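Local coordinates for C381 turret protein (Sulfolobus turreted icosahedral virus, PDB 4IND), which builds the turrets of the virus capsid, probably as a pentamer whose subunits each carry three jelly-roll domains in a row, at residues G292-R298 with Y373-E379; I209-I213 with F226-L230. All coordinates share one frame; numbering follows the deposited sequence.

In the fold
Contact 1 (292-298 with 373-379) belongs to the third jelly roll of the chain, and contact 2 (209-213 with 226-230) to the second; both are largely buried, and their centres lie about 13 Å apart across the junction of the two domains. Contact 1 pairs neighbouring strands within one sheet, so backbone and side-chain hydrogen bonds dominate and one face borders a phosphate site. Contact 2 joins strands of two facing sheets and is held by apolar side-chain packing. The two touch directly: Glu379 N probably donates to Tyr229 O (2.9 Å), while Gly292 packs on Pro210 and Ile209.

Contact 1: G292-R298 with Y373-E379; sequences GSGSHLR and YEQIAGE. With 2HP (dihydrogenphosphate ion), chain B.
Glu379 OE2 receives the backbone N of Gly294 at 2.7 Å, nearly along its C-O direction, while OE1 takes Gly292 N on the syn side, lifted 32° from the carboxylate plane. A bend at chi2 (65°) turns the carboxylate back over the turn 292-294, and Asn322 gives OE1 a further donor. This turn leads into one of two central antiparallel strands of a jelly-roll sheet, flanked by strands 266-278 and 346-349. His296 and Ile376 form a hydrogen-bonded pair, as do Arg298 and Glu374.

On the face carrying His296 and Ile376, the imidazole is held at both nitrogens. ND1 donates to Gly378 O at 2.7 Å, in the ring plane and on a carbonyl lone pair. NE2 points to the phosphate, with a good bond to O1 (2.8 Å) and a weak one to O2. Ile376 CB lies over one ring face, offset toward the rim, in a CH-pi contact, and its CD1 reaches phosphate O1. The bonds at ND1 and NE2 fix the ring between backbone and ligand; Lys231 is also hydrogen-bonded to the anion. Nearby, Arg298 and Glu374 run alongside each other without their charged atoms touching; the guanidinium instead makes a salt bridge to Asp345.

The opposite face holds Leu297, whose CD2 meets Tyr373 CD1, and Gln375. Gln375, its CG swung opposite the backbone N (chi1 177°), extends out from the sheet and leans toward Ser295, where its NE2 donates to OG at 2.8 Å. That hydroxyl in turn donates to Ser293 OG, itself hydrogen-bonded to Val290 O and 2.7 Å from Ser295 OG.

Contact 2: I209-I213 with F226-L230; sequences IPLVI and FLVYL
The side chain of Leu211 crosses the ring of Phe226 obliquely and sets its CB squarely over the ring centre, 3.9 Å from the centroid and 8° off the normal, a CH-pi contact. The strands run antiparallel on facing sheets of the second jelly roll, whose sequence family is galactose-binding-like; their axes come no closer than 8.2 Å, and side chains fill the interval. Phe226 CG stands beside its own backbone N (chi1 -65°), which sends the ring across to strand 208-213. There its CE1 edge meets Val212 O near the ring plane, and CZ touches Ile213 CG1 at 3.6 Å, that isoleucine crossing the phenylalanine at about a right angle. Tyr184 and Phe199 add their own rings to this aromatic cluster.

Farther along, Leu211 turns its CD2 branch to Val228 CG1 (3.9 Å), again nearly perpendicular. The same valine methyl faces Ile209 CG2, these two side chains meeting tip to tip at 3.7 Å. Ile209 uses its other branch as well: CG1 lies beside the backbone N and carries CD1 forward to Leu230 CD2, a methyl pair pressed to 3.4 Å, tighter than usual van der Waals contact. Glu379 of the third jelly roll packs against both Ile209 and Leu230, at the interdomain end of this row. Tyr229 turns away from the facing strand, and its OH bonds Asp235 of a neighbouring subunit.

With mainly hydrocarbon groups meeting across the gap, and no polar pair bonded between the two segments, the sheets are held here by shape and exclusion of water.

Contact 1: G292-R298 with Y373-E379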
ATOM      1  N   GLY A 292      13.651 -17.631 -20.039  1.00 41.89           N
ATOM      2  CA  GLY A 292      14.898 -17.907 -19.353  1.00 37.42           C
ATOM      3  C   GLY A 292      15.846 -16.728 -19.285  1.00 36.38           C
ATOM      4  O   GLY A 292      16.970 -16.875 -18.837  1.00 39.15           O
ATOM      5  N   SER A 293      15.391 -15.559 -19.729  1.00 32.47           N
ATOM      6  CA  SER A 293      16.245 -14.376 -19.795  1.00 34.48           C
ATOM      7  C   SER A 293      16.133 -13.468 -18.581  1.00 39.04           C
ATOM      8  O   SER A 293      16.939 -12.553 -18.416  1.00 41.10           O
ATOM      9  CB  SER A 293      15.874 -13.548 -21.032  1.00 34.01           C
ATOM     10  OG  SER A 293      14.616 -12.923 -20.844  1.00 33.57           O
ATOM     11  N   GLY A 294      15.117 -13.687 -17.754  1.00 36.80           N
ATOM     12  CA  GLY A 294      14.838 -12.781 -16.649  1.00 41.28           C
ATOM     13  C   GLY A 294      13.950 -11.633 -17.105  1.00 31.02           C
ATOM     14  O   GLY A 294      13.923 -10.569 -16.475  1.00 35.09           O
ATOM     15  N   SER A 295      13.228 -11.837 -18.206  1.00 32.06           N
ATOM     16  CA  SER A 295      12.333 -10.793 -18.697  1.00 32.01           C
ATOM     17  C   SER A 295      11.130 -11.387 -19.386  1.00 31.61           C
ATOM     18  O   SER A 295      11.071 -12.594 -19.623  1.00 33.82           O
ATOM     19  CB  SER A 295      13.076  -9.855 -19.653  1.00 39.13           C
ATOM     20  OG  SER A 295      13.391 -10.514 -20.868  1.00 37.55           O
ATOM     21  N   HIS A 296      10.163 -10.536 -19.719  1.00 29.40           N
ATOM     22  CA  HIS A 296       9.018 -10.963 -20.515  1.00 36.74           C
ATOM     23  C   HIS A 296       8.612  -9.860 -21.488  1.00 31.65           C
ATOM     24  O   HIS A 296       9.277  -8.829 -21.566  1.00 31.34           O
ATOM     25  CB  HIS A 296       7.849 -11.406 -19.627  1.00 27.83           C
ATOM     26  CG  HIS A 296       7.304 -10.330 -18.750  1.00 28.27           C
ATOM     27  ND1 HIS A 296       7.860 -10.007 -17.527  1.00 29.82           N
ATOM     28  CD2 HIS A 296       6.228  -9.518 -18.894  1.00 36.62           C
ATOM     29  CE1 HIS A 296       7.165  -9.036 -16.970  1.00 33.66           C
ATOM     30  NE2 HIS A 296       6.162  -8.723 -17.776  1.00 28.93           N
ATOM     31  N   LEU A 297       7.532 -10.084 -22.229  1.00 29.90           N
ATOM     32  CA  LEU A 297       7.125  -9.166 -23.287  1.00 30.03           C
ATOM     33  C   LEU A 297       5.731  -8.598 -23.089  1.00 35.32           C
ATOM     34  O   LEU A 297       4.913  -9.136 -22.341  1.00 33.68           O
ATOM     35  CB  LEU A 297       7.168  -9.887 -24.639  1.00 25.22           C
ATOM     36  CG  LEU A 297       8.485 -10.603 -24.945  1.00 29.10           C
ATOM     37  CD1 LEU A 297       8.352 -11.522 -26.153  1.00 31.31           C
ATOM     38  CD2 LEU A 297       9.576  -9.578 -25.168  1.00 28.33           C
ATOM     39  N   ARG A 298       5.464  -7.502 -23.785  1.00 28.40           N
ATOM     40  CA  ARG A 298       4.120  -6.958 -23.876  1.00 27.99           C
ATOM     41  C   ARG A 298       3.955  -6.429 -25.306  1.00 30.14           C
ATOM     42  O   ARG A 298       4.754  -5.617 -25.762  1.00 32.17           O
ATOM     43  CB  ARG A 298       3.948  -5.830 -22.867  1.00 26.49           C
ATOM     44  CG  ARG A 298       2.574  -5.236 -22.861  1.00 38.34           C
ATOM     45  CD  ARG A 298       2.390  -4.304 -21.697  1.00 41.03           C
ATOM     46  NE  ARG A 298       0.989  -3.932 -21.570  1.00 50.46           N
ATOM     47  CZ  ARG A 298       0.484  -3.247 -20.553  1.00 60.89           C
ATOM     48  NH1 ARG A 298       1.274  -2.857 -19.566  1.00 64.73           N
ATOM     49  NH2 ARG A 298      -0.810  -2.960 -20.522  1.00 64.81           N
ATOM     50  N   TYR A 373       6.692  -3.779 -29.375  1.00 34.84           N
ATOM     51  CA  TYR A 373       6.579  -4.521 -28.116  1.00 33.58           C
ATOM     52  C   TYR A 373       7.496  -3.910 -27.082  1.00 27.18           C
ATOM     53  O   TYR A 373       8.470  -3.215 -27.429  1.00 33.56           O
ATOM     54  CB  TYR A 373       6.953  -5.987 -28.326  1.00 35.93           C
ATOM     55  CG  TYR A 373       8.431  -6.205 -28.552  1.00 39.70           C
ATOM     56  CD1 TYR A 373       9.285  -6.463 -27.490  1.00 41.30           C
ATOM     57  CD2 TYR A 373       8.977  -6.153 -29.827  1.00 36.77           C
ATOM     58  CE1 TYR A 373      10.639  -6.667 -27.694  1.00 37.39           C
ATOM     59  CE2 TYR A 373      10.333  -6.355 -30.040  1.00 32.86           C
ATOM     60  CZ  TYR A 373      11.152  -6.599 -28.967  1.00 37.27           C
ATOM     61  OH  TYR A 373      12.494  -6.795 -29.157  1.00 38.06           O
ATOM     62  N   GLU A 374       7.195  -4.164 -25.817  1.00 39.95           N
ATOM     63  CA  GLU A 374       8.071  -3.782 -24.735  1.00 40.36           C
ATOM     64  C   GLU A 374       8.707  -5.046 -24.187  1.00 41.68           C
ATOM     65  O   GLU A 374       8.069  -6.100 -24.139  1.00 38.65           O
ATOM     66  CB  GLU A 374       7.277  -3.107 -23.605  1.00 42.98           C
ATOM     67  CG  GLU A 374       6.491  -1.866 -23.998  1.00 49.39           C
ATOM     68  CD  GLU A 374       5.661  -1.307 -22.833  1.00 60.67           C
ATOM     69  OE1 GLU A 374       5.301  -0.112 -22.862  1.00 66.62           O
ATOM     70  OE2 GLU A 374       5.363  -2.067 -21.884  1.00 55.94           O
ATOM     71  N   GLN A 375       9.967  -4.948 -23.785  1.00 37.74           N
ATOM     72  CA  GLN A 375      10.587  -6.012 -22.986  1.00 37.63           C
ATOM     73  C   GLN A 375      10.626  -5.531 -21.548  1.00 32.84           C
ATOM     74  O   GLN A 375      11.139  -4.442 -21.258  1.00 36.05           O
ATOM     75  CB  GLN A 375      11.999  -6.310 -23.495  1.00 36.28           C
ATOM     76  CG  GLN A 375      12.733  -7.356 -22.656  1.00 40.91           C
ATOM     77  CD  GLN A 375      13.969  -7.883 -23.353  1.00 42.57           C
ATOM     78  OE1 GLN A 375      14.392  -7.349 -24.375  1.00 45.74           O
ATOM     79  NE2 GLN A 375      14.544  -8.947 -22.814  1.00 46.57           N
ATOM     80  N   ILE A 376      10.075  -6.336 -20.646  1.00 29.57           N
ATOM     81  CA  ILE A 376       9.860  -5.920 -19.278  1.00 33.53           C
ATOM     82  C   ILE A 376      10.615  -6.844 -18.342  1.00 35.20           C
ATOM     83  O   ILE A 376      10.622  -8.060 -18.539  1.00 31.60           O
ATOM     84  CB  ILE A 376       8.368  -5.932 -18.967  1.00 31.99           C
ATOM     85  CG1 ILE A 376       7.670  -4.921 -19.905  1.00 34.91           C
ATOM     86  CG2 ILE A 376       8.119  -5.619 -17.496  1.00 31.07           C
ATOM     87  CD1 ILE A 376       6.172  -5.028 -19.946  1.00 41.07           C
ATOM     88  N   ALA A 377      11.268  -6.271 -17.331  1.00 34.31           N
ATOM     89  CA  ALA A 377      12.021  -7.092 -16.373  1.00 30.65           C
ATOM     90  C   ALA A 377      11.099  -8.056 -15.665  1.00 30.89           C
ATOM     91  O   ALA A 377       9.984  -7.689 -15.260  1.00 30.39           O
ATOM     92  CB  ALA A 377      12.766  -6.218 -15.356  1.00 28.62           C
ATOM     93  N   GLY A 378      11.576  -9.293 -15.492  1.00 29.80           N
ATOM     94  CA  GLY A 378      10.889 -10.280 -14.664  1.00 28.45           C
ATOM     95  C   GLY A 378      10.602 -11.549 -15.449  1.00 34.97           C
ATOM     96  O   GLY A 378       9.813 -11.533 -16.403  1.00 32.22           O
ATOM     97  N   GLU A 379      11.268 -12.642 -15.081  1.00 30.55           N
ATOM     98  CA  GLU A 379      10.959 -13.948 -15.661  1.00 31.83           C
ATOM     99  C   GLU A 379       9.539 -14.333 -15.220  1.00 35.84           C
ATOM    100  O   GLU A 379       9.194 -14.184 -14.046  1.00 32.92           O
ATOM    101  CB  GLU A 379      11.949 -15.004 -15.155  1.00 34.39           C
ATOM    102  CG  GLU A 379      11.834 -16.364 -15.843  1.00 38.64           C
ATOM    103  CD  GLU A 379      12.206 -16.298 -17.326  1.00 43.69           C
ATOM    104  OE1 GLU A 379      11.657 -17.094 -18.129  1.00 44.96           O
ATOM    105  OE2 GLU A 379      13.063 -15.460 -17.686  1.00 43.08           O
TER
HETATM  106  P   2HP B 403       3.904  -6.878 -16.285  1.00120.44           P
HETATM  107  O1  2HP B 403       4.445  -6.466 -17.620  1.00117.45           O
HETATM  108  O2  2HP B 403       5.137  -7.309 -15.542  1.00120.02           O
HETATM  109  O3  2HP B 403       2.883  -8.052 -16.476  1.00 92.84           O
HETATM  110  O4  2HP B 403       3.274  -5.675 -15.524  1.00 89.67           O

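Contact 2: I209-I213 with F226-L230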
ATOM      1  N   ILE A 209      16.333 -19.566 -14.897  1.00 41.53           N
ATOM      2  CA  ILE A 209      17.196 -18.558 -15.495  1.00 35.89           C
ATOM      3  C   ILE A 209      18.661 -18.967 -15.345  1.00 36.31           C
ATOM      4  O   ILE A 209      19.178 -19.022 -14.234  1.00 36.14           O
ATOM      5  CB  ILE A 209      17.017 -17.195 -14.805  1.00 34.08           C
ATOM      6  CG1 ILE A 209      15.551 -16.773 -14.807  1.00 35.69           C
ATOM      7  CG2 ILE A 209      17.886 -16.134 -15.478  1.00 37.06           C
ATOM      8  CD1 ILE A 209      15.249 -15.666 -13.818  1.00 36.47           C
ATOM      9  N   PRO A 210      19.339 -19.252 -16.462  1.00 42.61           N
ATOM     10  CA  PRO A 210      20.771 -19.564 -16.406  1.00 35.92           C
ATOM     11  C   PRO A 210      21.608 -18.319 -16.126  1.00 37.03           C
ATOM     12  O   PRO A 210      21.329 -17.255 -16.664  1.00 36.08           O
ATOM     13  CB  PRO A 210      21.074 -20.059 -17.822  1.00 40.14           C
ATOM     14  CG  PRO A 210      19.737 -20.383 -18.428  1.00 44.76           C
ATOM     15  CD  PRO A 210      18.795 -19.413 -17.820  1.00 38.05           C
ATOM     16  N   LEU A 211      22.629 -18.461 -15.296  1.00 35.57           N
ATOM     17  CA  LEU A 211      23.559 -17.381 -15.032  1.00 38.74           C
ATOM     18  C   LEU A 211      24.817 -17.708 -15.810  1.00 38.08           C
ATOM     19  O   LEU A 211      25.564 -18.616 -15.449  1.00 39.50           O
ATOM     20  CB  LEU A 211      23.855 -17.293 -13.536  1.00 30.30           C
ATOM     21  CG  LEU A 211      22.624 -17.132 -12.654  1.00 40.96           C
ATOM     22  CD1 LEU A 211      22.987 -17.232 -11.189  1.00 38.93           C
ATOM     23  CD2 LEU A 211      21.920 -15.816 -12.936  1.00 39.35           C
ATOM     24  N   VAL A 212      25.040 -16.980 -16.898  1.00 30.36           N
ATOM     25  CA  VAL A 212      26.068 -17.348 -17.873  1.00 38.47           C
ATOM     26  C   VAL A 212      27.125 -16.253 -18.076  1.00 42.82           C
ATOM     27  O   VAL A 212      26.809 -15.068 -18.111  1.00 39.40           O
ATOM     28  CB  VAL A 212      25.429 -17.685 -19.233  1.00 43.64           C
ATOM     29  CG1 VAL A 212      26.495 -17.992 -20.282  1.00 37.46           C
ATOM     30  CG2 VAL A 212      24.453 -18.845 -19.085  1.00 45.18           C
ATOM     31  N   ILE A 213      28.382 -16.666 -18.206  1.00 41.25           N
ATOM     32  CA  ILE A 213      29.474 -15.752 -18.486  1.00 40.62           C
ATOM     33  C   ILE A 213      30.002 -16.022 -19.892  1.00 46.45           C
ATOM     34  O   ILE A 213      30.376 -17.156 -20.206  1.00 50.99           O
ATOM     35  CB  ILE A 213      30.625 -15.923 -17.467  1.00 38.86           C
ATOM     36  CG1 ILE A 213      30.139 -15.619 -16.056  1.00 40.33           C
ATOM     37  CG2 ILE A 213      31.808 -15.016 -17.852  1.00 41.70           C
ATOM     38  CD1 ILE A 213      31.100 -16.037 -14.945  1.00 39.26           C
ATOM     39  N   PHE A 226      26.048 -10.765 -11.945  1.00 29.62           N
ATOM     40  CA  PHE A 226      24.829 -11.307 -12.536  1.00 34.12           C
ATOM     41  C   PHE A 226      23.673 -10.461 -12.017  1.00 34.64           C
ATOM     42  O   PHE A 226      23.639 -10.095 -10.830  1.00 33.78           O
ATOM     43  CB  PHE A 226      24.604 -12.757 -12.105  1.00 35.63           C
ATOM     44  CG  PHE A 226      25.660 -13.714 -12.599  1.00 32.91           C
ATOM     45  CD1 PHE A 226      25.861 -13.906 -13.958  1.00 42.59           C
ATOM     46  CD2 PHE A 226      26.433 -14.424 -11.709  1.00 29.68           C
ATOM     47  CE1 PHE A 226      26.829 -14.796 -14.410  1.00 42.17           C
ATOM     48  CE2 PHE A 226      27.394 -15.325 -12.144  1.00 32.98           C
ATOM     49  CZ  PHE A 226      27.592 -15.509 -13.486  1.00 34.70           C
ATOM     50  N   LEU A 227      22.745 -10.122 -12.905  1.00 35.41           N
ATOM     51  CA  LEU A 227      21.573  -9.346 -12.517  1.00 30.62           C
ATOM     52  C   LEU A 227      20.415  -9.876 -13.325  1.00 33.73           C
ATOM     53  O   LEU A 227      20.352  -9.681 -14.546  1.00 33.75           O
ATOM     54  CB  LEU A 227      21.783  -7.855 -12.818  1.00 32.08           C
ATOM     55  CG  LEU A 227      20.569  -6.950 -12.569  1.00 32.87           C
ATOM     56  CD1 LEU A 227      20.014  -7.186 -11.166  1.00 31.94           C
ATOM     57  CD2 LEU A 227      20.906  -5.485 -12.758  1.00 31.54           C
ATOM     58  N   VAL A 228      19.515 -10.571 -12.656  1.00 30.96           N
ATOM     59  CA  VAL A 228      18.318 -11.096 -13.305  1.00 37.84           C
ATOM     60  C   VAL A 228      17.082 -10.698 -12.502  1.00 34.87           C
ATOM     61  O   VAL A 228      17.204 -10.175 -11.410  1.00 33.68           O
ATOM     62  CB  VAL A 228      18.385 -12.623 -13.470  1.00 33.66           C
ATOM     63  CG1 VAL A 228      19.575 -12.999 -14.330  1.00 37.26           C
ATOM     64  CG2 VAL A 228      18.476 -13.297 -12.111  1.00 33.78           C
ATOM     65  N   TYR A 229      15.901 -10.914 -13.065  1.00 31.77           N
ATOM     66  CA  TYR A 229      14.689 -10.453 -12.414  1.00 29.03           C
ATOM     67  C   TYR A 229      13.656 -11.566 -12.432  1.00 27.40           C
ATOM     68  O   TYR A 229      13.560 -12.302 -13.406  1.00 31.02           O
ATOM     69  CB  TYR A 229      14.143  -9.216 -13.148  1.00 28.04           C
ATOM     70  CG  TYR A 229      15.118  -8.070 -13.293  1.00 31.62           C
ATOM     71  CD1 TYR A 229      15.204  -7.073 -12.334  1.00 35.12           C
ATOM     72  CD2 TYR A 229      15.936  -7.968 -14.402  1.00 31.43           C
ATOM     73  CE1 TYR A 229      16.088  -5.996 -12.485  1.00 25.08           C
ATOM     74  CE2 TYR A 229      16.826  -6.907 -14.552  1.00 34.89           C
ATOM     75  CZ  TYR A 229      16.898  -5.934 -13.580  1.00 34.31           C
ATOM     76  OH  TYR A 229      17.767  -4.882 -13.706  1.00 32.65           O
ATOM     77  N   LEU A 230      12.872 -11.676 -11.365  1.00 29.01           N
ATOM     78  CA  LEU A 230      11.795 -12.654 -11.291  1.00 23.15           C
ATOM     79  C   LEU A 230      10.498 -11.940 -11.053  1.00 29.28           C
ATOM     80  O   LEU A 230      10.400 -11.140 -10.121  1.00 29.52           O
ATOM     81  CB  LEU A 230      11.999 -13.589 -10.084  1.00 25.06           C
ATOM     82  CG  LEU A 230      13.171 -14.538 -10.091  1.00 30.27           C
ATOM     83  CD1 LEU A 230      13.157 -15.371  -8.788  1.00 26.20           C
ATOM     84  CD2 LEU A 230      13.029 -15.427 -11.286  1.00 38.73           C
TER